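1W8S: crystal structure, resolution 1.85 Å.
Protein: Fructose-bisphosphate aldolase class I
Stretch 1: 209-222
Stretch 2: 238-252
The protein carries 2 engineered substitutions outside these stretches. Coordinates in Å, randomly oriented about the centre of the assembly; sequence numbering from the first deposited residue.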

# COMPACT_ATOMS: atom_id res chain seq x y z
N THR E 209 1.96 16.76 42.69
CA THR E 209 3.09 16.81 43.62
C THR E 209 4.08 15.71 43.29
O THR E 209 3.73 14.69 42.70
CB THR E 209 2.63 16.61 45.06
OG1 THR E 209 2.09 15.29 45.21
CG2 THR E 209 1.49 17.57 45.43
N GLU E 210 5.32 15.91 43.73
CA GLU E 210 6.34 14.89 43.58
C GLU E 210 5.92 13.64 44.33
O GLU E 210 6.18 12.53 43.87
CB GLU E 210 7.70 15.41 44.07
CG GLU E 210 8.24 16.44 43.09
CD GLU E 210 9.60 17.00 43.44
OE1 GLU E 210 10.09 16.76 44.57
OE2 GLU E 210 10.16 17.68 42.57
N GLU E 211 5.24 13.82 45.46
CA GLU E 211 4.83 12.67 46.26
C GLU E 211 3.82 11.79 45.53
O GLU E 211 3.84 10.59 45.70
CB GLU E 211 4.27 13.12 47.63
CG GLU E 211 4.23 12.02 48.67
CD GLU E 211 5.62 11.49 49.01
OE1 GLU E 211 6.52 12.32 49.35
OE2 GLU E 211 5.82 10.26 48.94
N ASP E 212 2.94 12.38 44.71
CA ASP E 212 1.95 11.63 43.97
C ASP E 212 2.70 10.69 43.03
O ASP E 212 2.35 9.53 42.91
CB ASP E 212 1.04 12.51 43.11
CG ASP E 212 0.06 13.34 43.90
OD1 ASP E 212 -0.30 12.99 45.05
OD2 ASP E 212 -0.42 14.39 43.43
N PHE E 213 3.73 11.21 42.34
CA PHE E 213 4.52 10.37 41.44
C PHE E 213 5.30 9.25 42.13
O PHE E 213 5.34 8.12 41.65
CB PHE E 213 5.49 11.19 40.59
CG PHE E 213 6.05 10.40 39.46
CD1 PHE E 213 5.20 9.89 38.48
CD2 PHE E 213 7.41 10.10 39.39
CE1 PHE E 213 5.71 9.11 37.43
CE2 PHE E 213 7.91 9.31 38.32
CZ PHE E 213 7.08 8.82 37.38
N LEU E 214 5.93 9.56 43.25
CA LEU E 214 6.69 8.56 43.99
C LEU E 214 5.77 7.42 44.46
O LEU E 214 6.18 6.27 44.50
CB LEU E 214 7.41 9.20 45.20
CG LEU E 214 8.65 10.04 44.88
CD1 LEU E 214 9.12 10.82 46.11
CD2 LEU E 214 9.79 9.17 44.34
N LYS E 215 4.54 7.77 44.83
CA LYS E 215 3.55 6.80 45.29
C LYS E 215 3.09 5.89 44.15
O LYS E 215 2.83 4.71 44.37
CB LYS E 215 2.33 7.52 45.91
CG LYS E 215 2.59 8.06 47.32
CD LYS E 215 1.31 8.15 48.17
CE LYS E 215 1.11 6.85 48.99
NZ LYS E 215 1.33 5.61 48.13
N GLN E 216 2.97 6.43 42.94
CA GLN E 216 2.68 5.60 41.78
C GLN E 216 3.84 4.65 41.49
O GLN E 216 3.63 3.47 41.25
CB GLN E 216 2.42 6.45 40.53
CG GLN E 216 1.13 7.25 40.58
CD GLN E 216 0.98 8.24 39.43
OE1 GLN E 216 1.96 8.60 38.77
NE2 GLN E 216 -0.24 8.70 39.20
N VAL E 217 5.07 5.17 41.50
CA VAL E 217 6.25 4.36 41.28
C VAL E 217 6.35 3.24 42.34
O VAL E 217 6.68 2.10 42.03
CB VAL E 217 7.53 5.22 41.27
CG1 VAL E 217 8.78 4.32 41.19
CG2 VAL E 217 7.51 6.17 40.10
N GLU E 218 6.01 3.57 43.58
CA GLU E 218 6.02 2.58 44.66
C GLU E 218 5.06 1.44 44.31
O GLU E 218 5.40 0.26 44.44
CB GLU E 218 5.62 3.23 46.00
CG GLU E 218 6.05 2.46 47.22
CD GLU E 218 5.94 3.29 48.51
OE1 GLU E 218 5.97 2.67 49.60
OE2 GLU E 218 5.83 4.55 48.44
N GLY E 219 3.86 1.81 43.85
CA GLY E 219 2.86 0.87 43.39
C GLY E 219 3.37 -0.01 42.27
O GLY E 219 3.18 -1.22 42.26
N VAL E 220 4.04 0.62 41.30
CA VAL E 220 4.59 -0.10 40.15
C VAL E 220 5.58 -1.19 40.59
O VAL E 220 5.55 -2.33 40.10
CB VAL E 220 5.28 0.92 39.20
CG1 VAL E 220 6.26 0.27 38.26
CG2 VAL E 220 4.22 1.71 38.43
N LEU E 221 6.45 -0.83 41.51
CA LEU E 221 7.44 -1.78 42.03
C LEU E 221 6.80 -2.90 42.86
O LEU E 221 7.23 -4.03 42.78
CB LEU E 221 8.50 -1.05 42.84
CG LEU E 221 9.36 -0.05 42.05
CD1 LEU E 221 10.09 0.89 43.00
CD2 LEU E 221 10.33 -0.81 41.12
N GLU E 222 5.78 -2.59 43.65
CA GLU E 222 5.04 -3.59 44.44
C GLU E 222 4.35 -4.61 43.55
O GLU E 222 4.20 -5.77 43.93
CB GLU E 222 3.96 -2.93 45.28
CG GLU E 222 4.50 -2.19 46.49
CD GLU E 222 3.43 -1.90 47.52
OE1 GLU E 222 2.24 -1.80 47.14
OE2 GLU E 222 3.79 -1.78 48.70
N ARG E 238 11.79 21.86 37.58
CA ARG E 238 12.97 22.71 37.72
C ARG E 238 13.98 22.10 38.69
O ARG E 238 15.18 22.37 38.57
CB ARG E 238 12.57 24.11 38.18
CG ARG E 238 12.01 24.99 37.05
CD ARG E 238 11.13 26.15 37.57
NE ARG E 238 10.09 25.62 38.47
CZ ARG E 238 9.57 26.25 39.53
NH1 ARG E 238 9.95 27.49 39.87
NH2 ARG E 238 8.64 25.62 40.25
N ASP E 239 13.50 21.26 39.60
CA ASP E 239 14.37 20.44 40.47
C ASP E 239 14.58 19.03 39.89
O ASP E 239 14.56 18.02 40.61
CB ASP E 239 13.84 20.40 41.93
CG ASP E 239 12.53 19.59 42.07
OD1 ASP E 239 11.70 19.59 41.13
OD2 ASP E 239 12.24 18.93 43.10
N ALA E 240 14.79 18.97 38.57
CA ALA E 240 14.85 17.68 37.85
C ALA E 240 15.84 16.71 38.47
O ALA E 240 15.50 15.58 38.76
CB ALA E 240 15.18 17.89 36.37
N LEU E 241 17.07 17.18 38.71
CA LEU E 241 18.13 16.29 39.20
C LEU E 241 17.86 15.79 40.61
O LEU E 241 18.01 14.59 40.86
CB LEU E 241 19.48 16.96 39.10
CG LEU E 241 20.63 16.14 39.67
CD1 LEU E 241 20.80 14.81 38.92
CD2 LEU E 241 21.89 16.97 39.63
N LYS E 242 17.44 16.67 41.52
CA LYS E 242 17.09 16.28 42.90
C LYS E 242 16.03 15.18 42.90
O LYS E 242 16.18 14.15 43.54
CB LYS E 242 16.59 17.49 43.71
CG LYS E 242 16.35 17.20 45.20
CD LYS E 242 15.91 18.45 45.98
CE LYS E 242 15.85 18.18 47.49
NZ LYS E 242 17.00 18.81 48.22
N PHE E 243 14.96 15.40 42.14
CA PHE E 243 13.88 14.44 42.08
C PHE E 243 14.29 13.16 41.37
O PHE E 243 13.89 12.07 41.78
CB PHE E 243 12.65 15.05 41.42
CG PHE E 243 11.45 14.18 41.50
CD1 PHE E 243 11.01 13.69 42.73
CD2 PHE E 243 10.77 13.82 40.36
CE1 PHE E 243 9.91 12.87 42.80
CE2 PHE E 243 9.66 13.00 40.44
CZ PHE E 243 9.24 12.53 41.66
N ALA E 244 15.11 13.27 40.33
CA ALA E 244 15.62 12.10 39.61
C ALA E 244 16.41 11.19 40.56
O ALA E 244 16.22 9.99 40.59
CB ALA E 244 16.48 12.53 38.43
N ARG E 245 17.27 11.79 41.37
CA ARG E 245 18.04 11.04 42.36
C ARG E 245 17.12 10.39 43.42
O ARG E 245 17.39 9.28 43.85
CB ARG E 245 19.08 11.93 43.03
CG ARG E 245 20.14 12.48 42.06
CD ARG E 245 21.54 12.55 42.62
NE ARG E 245 22.18 13.86 42.45
CZ ARG E 245 23.35 14.10 41.83
NH1 ARG E 245 24.06 13.14 41.26
NH2 ARG E 245 23.82 15.34 41.79
N ALA E 246 16.05 11.07 43.81
CA ALA E 246 15.06 10.46 44.71
C ALA E 246 14.42 9.22 44.08
O ALA E 246 14.20 8.23 44.74
CB ALA E 246 14.00 11.48 45.10
N LEU E 247 14.14 9.28 42.78
CA LEU E 247 13.58 8.14 42.06
C LEU E 247 14.56 7.00 41.97
O LEU E 247 14.17 5.85 42.09
CB LEU E 247 13.18 8.55 40.63
CG LEU E 247 11.90 9.37 40.53
CD1 LEU E 247 11.78 10.04 39.15
CD2 LEU E 247 10.71 8.49 40.78
N ALA E 248 15.84 7.31 41.78
CA ALA E 248 16.89 6.31 41.75
C ALA E 248 16.94 5.53 43.09
O ALA E 248 17.00 4.29 43.08
CB ALA E 248 18.26 6.96 41.45
N GLU E 249 16.88 6.24 44.22
CA GLU E 249 16.91 5.55 45.51
C GLU E 249 15.66 4.70 45.74
O GLU E 249 15.76 3.62 46.32
CB GLU E 249 17.06 6.49 46.68
CG GLU E 249 16.95 5.67 47.98
CD GLU E 249 17.66 6.25 49.16
OE1 GLU E 249 17.84 7.49 49.18
OE2 GLU E 249 18.01 5.43 50.06
N LEU E 250 14.50 5.18 45.31
CA LEU E 250 13.28 4.38 45.45
C LEU E 250 13.35 3.12 44.60
O LEU E 250 12.99 2.05 45.06
CB LEU E 250 12.04 5.19 45.07
CG LEU E 250 10.73 4.42 45.14
CD1 LEU E 250 10.35 4.07 46.58
CD2 LEU E 250 9.62 5.23 44.50
N VAL E 251 13.82 3.26 43.36
CA VAL E 251 13.75 2.16 42.39
C VAL E 251 14.90 1.18 42.62
O VAL E 251 14.68 -0.02 42.68
CB VAL E 251 13.71 2.69 40.92
CG1 VAL E 251 13.89 1.55 39.88
CG2 VAL E 251 12.42 3.42 40.65
N TYR E 252 16.12 1.70 42.76
CA TYR E 252 17.29 0.83 42.92
C TYR E 252 17.48 0.39 44.38
O TYR E 252 18.04 -0.66 44.66
CB TYR E 252 18.56 1.54 42.46
CG TYR E 252 18.48 2.07 41.04
CD1 TYR E 252 18.01 1.29 39.98
CD2 TYR E 252 18.92 3.37 40.74
CE1 TYR E 252 17.94 1.78 38.71
CE2 TYR E 252 18.86 3.87 39.47
CZ TYR E 252 18.36 3.08 38.46
OH TYR E 252 18.31 3.61 37.20

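Helices 210-222 and 240-252 run side by side in nearly the same direction, 22° apart, with their axes 10.4 Å apart at closest approach. That spacing leaves room for a layer of medium and large side chains, and with no clear hydrogen bond crossing it, the packing is almost wholly apolar.

Phe243, with chi1 near 180° (t), lays its ring against the first helix. The CG of Glu210 sits over one face, 4.0 Å from the ring centroid, a CH-pi contact that uses the aliphatic part of an acidic side chain. Leu214 and Phe213 meet the ring at its edge, Leu214 CG lying 3.7 Å from Phe243 CE1 and Phe213 CD2 3.8 Å from Phe243 CZ.

Leu214 and Leu247 share the common m,t leucine rotamer. In both, the CA-to-CB bond points sideways relative to the partner helix, yet the end of the side chain comes nearer to it, so that Leu214 CD2 and Leu247 CD2 meet at 3.7 Å. Leu250 instead adopts t,p and points toward the first helix as a knob among Leu214, Val217, Glu218 and Leu221. Its CD2 reaches 3.5 Å from Val217 CG1 and 3.6 Å from the backbone O of Leu214. Beta-branched Val217 forms part of the hole, and its CG1 also touches Val251 CG2 at 3.8 Å. Leu221, again m,t, extends its CD1 to 3.7 Å from Leu250 O.

At the N-terminal end, Glu210 is extended beyond its CB (chi2 t), and its OE2 comes within 2.5 Å of Asp239 OD2. Two carboxylates would repel at this distance, so one acid probably holds a proton. Nearby, Thr209 uses its p rotamer to cap the first helix: its OG1 accepts from Asp212 N at 3.1 Å, an amide at the start of the helix that also makes a weak bond to Thr209 O.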